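Local structure of iota-carbonic anhydrase (Nostoc sp. PCC 7120 = FACHB-418, 7C5W) at residues R22-S27 with N131-M136; A148-K153 with S173-Q178; T154-K159 with R166-H171. The protein catalyses the hydration of carbon dioxide to bicarbonate without any metal cofactor, working as a homotetramer built as a dimer of dimers. One frame throughout, in Å; residues are numbered along the deposited sequence.

Interaction 1 (R22-S27 with N131-M136)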
loop_
_atom_site.group_PDB
_atom_site.type_symbol
_atom_site.label_atom_id
_atom_site.label_comp_id
_atom_site.label_asym_id
_atom_site.label_seq_id
_atom_site.Cartn_x
_atom_site.Cartn_y
_atom_site.Cartn_z
ATOM N N ARG A 22 -5.211 8.685 -0.399
ATOM C CA ARG A 22 -5.745 7.321 -0.624
ATOM C C ARG A 22 -5.675 6.482 0.658
ATOM O O ARG A 22 -6.171 5.344 0.648
ATOM C CB ARG A 22 -4.922 6.629 -1.702
ATOM C CG ARG A 22 -4.900 7.401 -3.006
ATOM C CD ARG A 22 -4.703 6.449 -4.150
ATOM N NE ARG A 22 -5.806 6.544 -5.083
ATOM C CZ ARG A 22 -6.582 5.539 -5.431
ATOM N NH1 ARG A 22 -6.405 4.328 -4.940
ATOM N NH2 ARG A 22 -7.532 5.752 -6.306
ATOM N N ALA A 23 -5.057 7.011 1.709
ATOM C CA ALA A 23 -4.920 6.326 3.010
ATOM C C ALA A 23 -6.271 6.359 3.725
ATOM O O ALA A 23 -7.020 7.306 3.515
ATOM C CB ALA A 23 -3.840 6.988 3.839
ATOM N N ILE A 24 -6.536 5.359 4.559
ATOM C CA ILE A 24 -7.713 5.310 5.465
ATOM C C ILE A 24 -7.290 5.850 6.835
ATOM O O ILE A 24 -6.183 5.504 7.301
ATOM C CB ILE A 24 -8.258 3.866 5.542
ATOM C CG1 ILE A 24 -8.751 3.377 4.178
ATOM C CG2 ILE A 24 -9.338 3.751 6.608
ATOM C CD1 ILE A 24 -9.046 1.893 4.107
ATOM N N THR A 25 -8.151 6.654 7.460
ATOM C CA THR A 25 -8.024 7.123 8.866
ATOM C C THR A 25 -8.869 6.229 9.772
ATOM O O THR A 25 -9.806 5.585 9.263
ATOM C CB THR A 25 -8.519 8.566 9.034
ATOM O OG1 THR A 25 -9.943 8.510 8.909
ATOM C CG2 THR A 25 -7.924 9.526 8.025
ATOM N N GLU A 26 -8.561 6.237 11.065
ATOM C CA GLU A 26 -9.313 5.515 12.118
ATOM C C GLU A 26 -10.801 5.869 12.016
ATOM O O GLU A 26 -11.626 4.943 12.083
ATOM C CB GLU A 26 -8.738 5.855 13.492
ATOM C CG GLU A 26 -9.402 5.095 14.624
ATOM C CD GLU A 26 -8.683 5.217 15.954
ATOM O OE1 GLU A 26 -8.911 4.341 16.827
ATOM O OE2 GLU A 26 -7.885 6.180 16.106
ATOM N N SER A 27 -11.129 7.155 11.864
ATOM C CA SER A 27 -12.522 7.669 11.910
ATOM C C SER A 27 -13.314 7.143 10.700
ATOM O O SER A 27 -14.494 6.797 10.879
ATOM C CB SER A 27 -12.557 9.179 12.013
ATOM O OG SER A 27 -12.270 9.780 10.761
ATOM N N ASN A 131 -3.768 1.847 2.171
ATOM C CA ASN A 131 -4.959 1.895 1.291
ATOM C C ASN A 131 -6.099 1.041 1.874
ATOM O O ASN A 131 -7.274 1.254 1.481
ATOM C CB ASN A 131 -4.594 1.426 -0.111
ATOM C CG ASN A 131 -5.393 2.170 -1.149
ATOM O OD1 ASN A 131 -6.325 1.610 -1.724
ATOM N ND2 ASN A 131 -5.053 3.437 -1.356
ATOM N N THR A 132 -5.777 0.077 2.739
ATOM C CA THR A 132 -6.768 -0.831 3.365
ATOM C C THR A 132 -6.655 -0.726 4.881
ATOM O O THR A 132 -5.681 -0.131 5.377
ATOM C CB THR A 132 -6.610 -2.284 2.898
ATOM O OG1 THR A 132 -5.510 -2.865 3.595
ATOM C CG2 THR A 132 -6.400 -2.408 1.407
ATOM N N ALA A 133 -7.645 -1.276 5.572
ATOM C CA ALA A 133 -7.758 -1.295 7.044
ATOM C C ALA A 133 -8.560 -2.537 7.448
ATOM O O ALA A 133 -9.643 -2.762 6.875
ATOM C CB ALA A 133 -8.396 -0.014 7.522
ATOM N N THR A 134 -8.010 -3.335 8.360
ATOM C CA THR A 134 -8.645 -4.559 8.902
ATOM C C THR A 134 -9.088 -4.258 10.334
ATOM O O THR A 134 -8.335 -3.579 11.041
ATOM C CB THR A 134 -7.683 -5.743 8.776
ATOM O OG1 THR A 134 -7.183 -5.736 7.443
ATOM C CG2 THR A 134 -8.328 -7.080 9.054
ATOM N N THR A 135 -10.291 -4.692 10.714
ATOM C CA THR A 135 -10.802 -4.648 12.110
ATOM C C THR A 135 -11.111 -6.080 12.542
ATOM O O THR A 135 -11.523 -6.873 11.682
ATOM C CB THR A 135 -12.039 -3.752 12.256
ATOM O OG1 THR A 135 -13.169 -4.380 11.639
ATOM C CG2 THR A 135 -11.821 -2.372 11.676
ATOM N N MET A 136 -10.855 -6.405 13.809
ATOM C CA MET A 136 -11.263 -7.687 14.431
ATOM C C MET A 136 -11.857 -7.363 15.796
ATOM O O MET A 136 -11.325 -6.463 16.482
ATOM C CB MET A 136 -10.095 -8.665 14.597
ATOM C CG MET A 136 -10.496 -9.956 15.276
ATOM S SD MET A 136 -9.182 -11.213 15.288
ATOM C CE MET A 136 -9.339 -11.850 13.623
#
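Ile24 and Arg22 meet Asn131 and the start of the strand that follows it in different ways, one through a methyl group and the other alongside an amide. The tip of Ile24 lies over the backbone where the strand begins: CD1 is 3.2 Å from Asn131 O and 3.6 Å from Thr132 CA. Chi1 (-63°) sets CG1 anti to the carbonyl carbon, and the extended chi2 (169°) carries CD1 on to the peptide. Both branches reach Ala133 CB, Ile24 CD1 and Ile24 CG2 each at 4.0 Å. A branched residue suits the first place and a small one the second, since the methyl of alanine lets the loop come down close to the strand.

At the other end, the side chains of Arg22 and Asn131 run side by side and point the same way, their guanidinium and amide planes only 5° from parallel. Asn131 ND2 sits 3.2 Å from Arg22 CB and 3.0 Å from Arg22 O, but the angle to that carbonyl is too poor for a hydrogen bond.

Further out, Arg22 NH2 forms a salt bridge with Asp161. Val29 of helix 26-50 packs on both Ile24 and Ala133, and a backbone hydrogen bond joins Ile24 to Gly130. Thr25 is the N-cap of that helix, so the chain passes directly from this contact into the helix.

No hydrogen bond crosses between residues 22-27 and 131-136. The contact rests on van der Waals packing, including a methyl against a carbonyl oxygen, while the charge of the buried Arg22 is probably balanced by Asp161, with Phe71 of the fourth subunit adding a cation-pi contact.

Interaction 2 (A148-K153 with S173-Q178)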
loop_
_atom_site.group_PDB
_atom_site.type_symbol
_atom_site.label_atom_id
_atom_site.label_comp_id
_atom_site.label_asym_id
_atom_site.label_seq_id
_atom_site.Cartn_x
_atom_site.Cartn_y
_atom_site.Cartn_z
ATOM N N ALA A 148 -30.007 -10.930 21.771
ATOM C CA ALA A 148 -28.639 -10.537 21.359
ATOM C C ALA A 148 -27.916 -11.742 20.749
ATOM O O ALA A 148 -27.797 -12.778 21.428
ATOM C CB ALA A 148 -27.873 -9.981 22.539
ATOM N N THR A 149 -27.481 -11.598 19.495
ATOM C CA THR A 149 -26.553 -12.513 18.786
ATOM C C THR A 149 -25.175 -11.851 18.745
ATOM O O THR A 149 -25.045 -10.791 18.113
ATOM C CB THR A 149 -27.044 -12.826 17.368
ATOM O OG1 THR A 149 -28.354 -13.390 17.446
ATOM C CG2 THR A 149 -26.122 -13.774 16.634
ATOM N N THR A 150 -24.203 -12.443 19.431
ATOM C CA THR A 150 -22.792 -11.989 19.455
ATOM C C THR A 150 -22.013 -12.807 18.417
ATOM O O THR A 150 -22.119 -14.045 18.440
ATOM C CB THR A 150 -22.233 -12.063 20.883
ATOM O OG1 THR A 150 -22.962 -11.116 21.661
ATOM C CG2 THR A 150 -20.761 -11.731 20.980
ATOM N N VAL A 151 -21.282 -12.124 17.531
ATOM C CA VAL A 151 -20.371 -12.765 16.538
ATOM C C VAL A 151 -18.944 -12.255 16.762
ATOM O O VAL A 151 -18.777 -11.115 17.249
ATOM C CB VAL A 151 -20.845 -12.481 15.098
ATOM C CG1 VAL A 151 -22.188 -13.136 14.811
ATOM C CG2 VAL A 151 -20.905 -10.993 14.801
ATOM N N ASP A 152 -17.962 -13.081 16.415
ATOM C CA ASP A 152 -16.547 -12.680 16.218
ATOM C C ASP A 152 -16.383 -12.272 14.752
ATOM O O ASP A 152 -16.568 -13.163 13.897
ATOM C CB ASP A 152 -15.612 -13.837 16.556
ATOM C CG ASP A 152 -15.856 -14.453 17.925
ATOM O OD1 ASP A 152 -16.218 -13.696 18.859
ATOM O OD2 ASP A 152 -15.642 -15.681 18.054
ATOM N N LYS A 153 -16.065 -10.997 14.468
ATOM C CA LYS A 153 -16.083 -10.448 13.086
ATOM C C LYS A 153 -14.749 -9.801 12.697
ATOM O O LYS A 153 -14.275 -8.895 13.428
ATOM C CB LYS A 153 -17.179 -9.398 12.908
ATOM C CG LYS A 153 -17.548 -9.146 11.449
ATOM C CD LYS A 153 -18.716 -8.236 11.270
ATOM C CE LYS A 153 -20.013 -8.806 11.805
ATOM N NZ LYS A 153 -20.561 -9.854 10.911
ATOM N N SER A 173 -18.103 -15.367 12.601
ATOM C CA SER A 173 -18.208 -16.696 13.253
ATOM C C SER A 173 -18.891 -16.578 14.625
ATOM O O SER A 173 -18.610 -15.601 15.389
ATOM C CB SER A 173 -16.850 -17.346 13.370
ATOM O OG SER A 173 -15.961 -16.558 14.157
ATOM N N LEU A 174 -19.745 -17.555 14.941
ATOM C CA LEU A 174 -20.327 -17.713 16.295
ATOM C C LEU A 174 -19.191 -18.038 17.258
ATOM O O LEU A 174 -18.295 -18.808 16.920
ATOM C CB LEU A 174 -21.386 -18.820 16.277
ATOM C CG LEU A 174 -22.642 -18.508 15.463
ATOM C CD1 LEU A 174 -23.556 -19.723 15.412
ATOM C CD2 LEU A 174 -23.376 -17.300 16.027
ATOM N N PRO A 175 -19.176 -17.440 18.468
ATOM C CA PRO A 175 -18.149 -17.761 19.458
ATOM C C PRO A 175 -18.098 -19.275 19.722
ATOM O O PRO A 175 -19.141 -19.867 19.927
ATOM C CB PRO A 175 -18.597 -16.962 20.696
ATOM C CG PRO A 175 -19.422 -15.812 20.123
ATOM C CD PRO A 175 -20.126 -16.415 18.929
ATOM N N TYR A 176 -16.906 -19.873 19.685
ATOM C CA TYR A 176 -16.698 -21.316 19.973
ATOM C C TYR A 176 -17.230 -21.623 21.377
ATOM O O TYR A 176 -16.874 -20.891 22.315
ATOM C CB TYR A 176 -15.227 -21.712 19.853
ATOM C CG TYR A 176 -14.947 -23.136 20.262
ATOM C CD1 TYR A 176 -15.626 -24.191 19.672
ATOM C CD2 TYR A 176 -14.012 -23.434 21.240
ATOM C CE1 TYR A 176 -15.383 -25.504 20.039
ATOM C CE2 TYR A 176 -13.751 -24.742 21.614
ATOM C CZ TYR A 176 -14.440 -25.782 21.012
ATOM O OH TYR A 176 -14.198 -27.072 21.378
ATOM N N GLU A 177 -18.087 -22.645 21.483
ATOM C CA GLU A 177 -18.677 -23.158 22.753
ATOM C C GLU A 177 -18.208 -24.609 22.962
ATOM O O GLU A 177 -18.513 -25.469 22.096
ATOM C CB GLU A 177 -20.204 -23.027 22.714
ATOM N N GLN A 178 -17.476 -24.854 24.060
ATOM C CA GLN A 178 -16.813 -26.147 24.394
ATOM C C GLN A 178 -17.881 -27.224 24.630
ATOM O O GLN A 178 -17.762 -28.317 24.075
ATOM C CB GLN A 178 -15.910 -25.984 25.621
#
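Thr150 turns its carbonyl toward the proline that follows the last strand, with Thr150 O 3.1 Å from Pro175 CD. A proline has no N-H to offer the neighbouring strand, and its ring carbons occupy this place instead; CG of the same ring lies 3.6 Å from Thr150 O.

At Val151 the contact is mainly through the backbone: its CA makes a CA-H...O contact of 3.5 Å with Ser173 O. The valine side chain also packs on Thr79, an experimentally identified hydrogencarbonate-binding residue, which puts this strand beside the substrate site.

Asp152 forms the one regular pair, bonded in both directions: Asp152 N donates to Ser173 O at 2.8 Å, and Ser173 N donates to Asp152 O at 3.0 Å. Its CG stands anti to the carbonyl carbon (chi1 -52°). The side chains of Asp152 and Pro175 cross obliquely, with Asp152 OD2 3.5 Å from Pro175 CA. The small Ser173 directs its hydroxyl to His171 of the second subunit.

Asp152 and Ser173 make an antiparallel hydrogen-bonded pair at the open end of a beta hairpin, where strand 165-173 gives way to the C-terminal tail beside the hydrogencarbonate site.

Interaction 3 (T154-K159 with R166-H171)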
loop_
_atom_site.group_PDB
_atom_site.type_symbol
_atom_site.label_atom_id
_atom_site.label_comp_id
_atom_site.label_asym_id
_atom_site.label_seq_id
_atom_site.Cartn_x
_atom_site.Cartn_y
_atom_site.Cartn_z
ATOM N N THR A 154 -14.231 -10.201 11.528
ATOM C CA THR A 154 -13.114 -9.536 10.812
ATOM C C THR A 154 -13.646 -8.856 9.547
ATOM O O THR A 154 -14.285 -9.552 8.759
ATOM C CB THR A 154 -12.018 -10.540 10.452
ATOM O OG1 THR A 154 -11.579 -11.085 11.691
ATOM C CG2 THR A 154 -10.866 -9.915 9.698
ATOM N N TRP A 155 -13.402 -7.551 9.388
ATOM C CA TRP A 155 -13.643 -6.769 8.140
ATOM C C TRP A 155 -12.306 -6.309 7.548
ATOM O O TRP A 155 -11.381 -6.004 8.330
ATOM C CB TRP A 155 -14.492 -5.531 8.413
ATOM C CG TRP A 155 -15.970 -5.739 8.400
ATOM C CD1 TRP A 155 -16.720 -6.304 7.415
ATOM C CD2 TRP A 155 -16.891 -5.292 9.406
ATOM N NE1 TRP A 155 -18.045 -6.261 7.753
ATOM C CE2 TRP A 155 -18.181 -5.649 8.966
ATOM C CE3 TRP A 155 -16.750 -4.627 10.629
ATOM C CZ2 TRP A 155 -19.322 -5.378 9.718
ATOM C CZ3 TRP A 155 -17.881 -4.353 11.367
ATOM C CH2 TRP A 155 -19.147 -4.724 10.915
ATOM N N GLN A 156 -12.219 -6.204 6.224
ATOM C CA GLN A 156 -11.137 -5.433 5.558
ATOM C C GLN A 156 -11.785 -4.420 4.613
ATOM O O GLN A 156 -12.588 -4.834 3.786
ATOM C CB GLN A 156 -10.167 -6.346 4.811
ATOM C CG GLN A 156 -8.921 -5.622 4.314
ATOM C CD GLN A 156 -7.987 -6.531 3.549
ATOM O OE1 GLN A 156 -6.922 -6.125 3.095
ATOM N NE2 GLN A 156 -8.380 -7.777 3.386
ATOM N N PHE A 157 -11.468 -3.141 4.786
ATOM C CA PHE A 157 -11.969 -2.031 3.948
ATOM C C PHE A 157 -10.875 -1.597 2.975
ATOM O O PHE A 157 -9.717 -1.431 3.402
ATOM C CB PHE A 157 -12.418 -0.872 4.833
ATOM C CG PHE A 157 -13.552 -1.240 5.756
ATOM C CD1 PHE A 157 -14.865 -1.225 5.306
ATOM C CD2 PHE A 157 -13.298 -1.640 7.060
ATOM C CE1 PHE A 157 -15.904 -1.580 6.153
ATOM C CE2 PHE A 157 -14.340 -1.986 7.905
ATOM C CZ PHE A 157 -15.638 -1.960 7.449
ATOM N N LEU A 158 -11.240 -1.453 1.703
ATOM C CA LEU A 158 -10.405 -0.800 0.661
ATOM C C LEU A 158 -11.029 0.556 0.296
ATOM O O LEU A 158 -12.256 0.620 0.089
ATOM C CB LEU A 158 -10.317 -1.733 -0.547
ATOM C CG LEU A 158 -9.566 -1.188 -1.758
ATOM C CD1 LEU A 158 -8.105 -0.977 -1.434
ATOM C CD2 LEU A 158 -9.694 -2.136 -2.940
ATOM N N LYS A 159 -10.217 1.610 0.267
ATOM C CA LYS A 159 -10.630 2.975 -0.159
ATOM C C LYS A 159 -10.504 3.040 -1.684
ATOM O O LYS A 159 -9.357 2.966 -2.187
ATOM C CB LYS A 159 -9.757 4.018 0.544
ATOM C CG LYS A 159 -10.127 5.471 0.289
ATOM C CD LYS A 159 -9.428 6.386 1.261
ATOM C CE LYS A 159 -10.113 7.717 1.457
ATOM N NZ LYS A 159 -9.714 8.352 2.735
ATOM N N ARG A 166 -14.816 0.218 0.890
ATOM C CA ARG A 166 -15.547 -0.976 0.400
ATOM C C ARG A 166 -15.012 -2.216 1.112
ATOM O O ARG A 166 -13.765 -2.369 1.202
ATOM C CB ARG A 166 -15.382 -1.119 -1.112
ATOM C CG ARG A 166 -15.400 0.211 -1.851
ATOM C CD ARG A 166 -16.794 0.788 -1.968
ATOM N NE ARG A 166 -17.556 0.043 -2.958
ATOM C CZ ARG A 166 -17.524 0.275 -4.263
ATOM N NH1 ARG A 166 -16.769 1.249 -4.742
ATOM N NH2 ARG A 166 -18.238 -0.472 -5.084
ATOM N N ILE A 167 -15.923 -3.074 1.580
ATOM C CA ILE A 167 -15.607 -4.401 2.177
ATOM C C ILE A 167 -15.125 -5.343 1.068
ATOM O O ILE A 167 -15.894 -5.620 0.124
ATOM C CB ILE A 167 -16.832 -4.964 2.920
ATOM C CG1 ILE A 167 -17.231 -4.069 4.098
ATOM C CG2 ILE A 167 -16.593 -6.399 3.345
ATOM C CD1 ILE A 167 -18.665 -4.256 4.546
ATOM N N ILE A 168 -13.886 -5.814 1.197
ATOM C CA ILE A 168 -13.263 -6.839 0.312
ATOM C C ILE A 168 -13.039 -8.119 1.119
ATOM O O ILE A 168 -12.767 -9.169 0.497
ATOM C CB ILE A 168 -11.953 -6.295 -0.287
ATOM C CG1 ILE A 168 -10.947 -5.909 0.805
ATOM C CG2 ILE A 168 -12.258 -5.135 -1.222
ATOM C CD1 ILE A 168 -9.537 -5.659 0.298
ATOM N N THR A 169 -13.151 -8.039 2.448
ATOM C CA THR A 169 -13.015 -9.195 3.373
ATOM C C THR A 169 -14.028 -9.057 4.515
ATOM O O THR A 169 -14.090 -7.982 5.120
ATOM C CB THR A 169 -11.594 -9.333 3.933
ATOM O OG1 THR A 169 -10.633 -9.305 2.877
ATOM C CG2 THR A 169 -11.419 -10.619 4.710
ATOM N N HIS A 170 -14.755 -10.136 4.804
ATOM C CA HIS A 170 -15.824 -10.221 5.824
ATOM C C HIS A 170 -15.903 -11.665 6.327
ATOM O O HIS A 170 -16.520 -12.495 5.657
ATOM C CB HIS A 170 -17.150 -9.748 5.222
ATOM C CG HIS A 170 -18.228 -9.516 6.225
ATOM N ND1 HIS A 170 -18.166 -10.031 7.504
ATOM C CD2 HIS A 170 -19.398 -8.849 6.136
ATOM C CE1 HIS A 170 -19.249 -9.687 8.165
ATOM N NE2 HIS A 170 -20.026 -8.969 7.349
ATOM N N HIS A 171 -15.256 -11.954 7.451
ATOM C CA HIS A 171 -15.296 -13.272 8.124
ATOM C C HIS A 171 -16.040 -13.095 9.448
ATOM O O HIS A 171 -15.538 -12.351 10.305
ATOM C CB HIS A 171 -13.871 -13.813 8.281
ATOM C CG HIS A 171 -13.773 -15.229 8.735
ATOM N ND1 HIS A 171 -12.777 -16.070 8.285
ATOM C CD2 HIS A 171 -14.503 -15.946 9.617
ATOM C CE1 HIS A 171 -12.898 -17.245 8.875
ATOM N NE2 HIS A 171 -13.956 -17.196 9.692
#
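Phe157 and Ile167 pack side by side at the apolar centre of an antiparallel beta hairpin, Phe157 CE1 reaching Ile167 CG1 at 3.5 Å. Ile167 CD1 also lies 3.8 Å from Trp155 NE1, so one branched aliphatic side chain serves two rings, CG1 at Phe157 and CD1 at Trp155. Phe157 CZ in turn covers one face of the indole, near its rim. On this same side of the sheet Trp155 meets His170 edge-to-face, the planes 56° apart, with NE1 3.3 Å above the centre of the imidazole. Phe76 stacks on His170 and Trp36 meets both rings, in a cluster near the hydrogencarbonate-binding Thr79 and Tyr97. An alanine at His170 would probably leave the indole edge without the ring it abuts and open a gap beside Phe76 and Trp36.

A classic beta bulge shifts the pairing by one residue: Ile168 and Thr169 both face Gln156. Gln156 N donates to Thr169 O, and Ile168 N to Gln156 O. Away from the bulge, Leu158 and Arg166 are joined by two backbone bonds, as are Thr154 and His171.

The opposite face carries mostly polar groups, Thr154, Gln156 and Thr169, with Leu158 among them, and meets the second subunit. There His171 ND1 pairs with Thr154 OG1 of that subunit, and the two copies of His171 stack. Gln156 has CG anti to the backbone N (chi1 -170°), and the extended chain beyond carries the amide out, where NE2 hydrogen-bonds Thr134 OG1 of the second subunit. Gln156 NE2 also makes a weak hydrogen bond to Thr169 OG1, 2.8 Å long but bent to 127° at the hydrogen.

From the N terminus, the chain first passes through residues 22-27 and enters helix 26-50. Interaction 1 closes a loop of about a hundred residues when strand 132-143 begins, tying the loop that leads into the helix to the sheet. Only afterwards does interaction 2 open, at 148-153. Strand 148-159 runs on into 154-159, and the chain returns through 166-171 to close interaction 3, which is therefore nested inside the loop that 173-178 completes. Both use strand 148-159, and Ser173 ends the partner strand 165-173. Interaction 1 joins interaction 3 across neighbouring strands, with Ala133 O close to Phe157 N. All three contacts touch the second subunit.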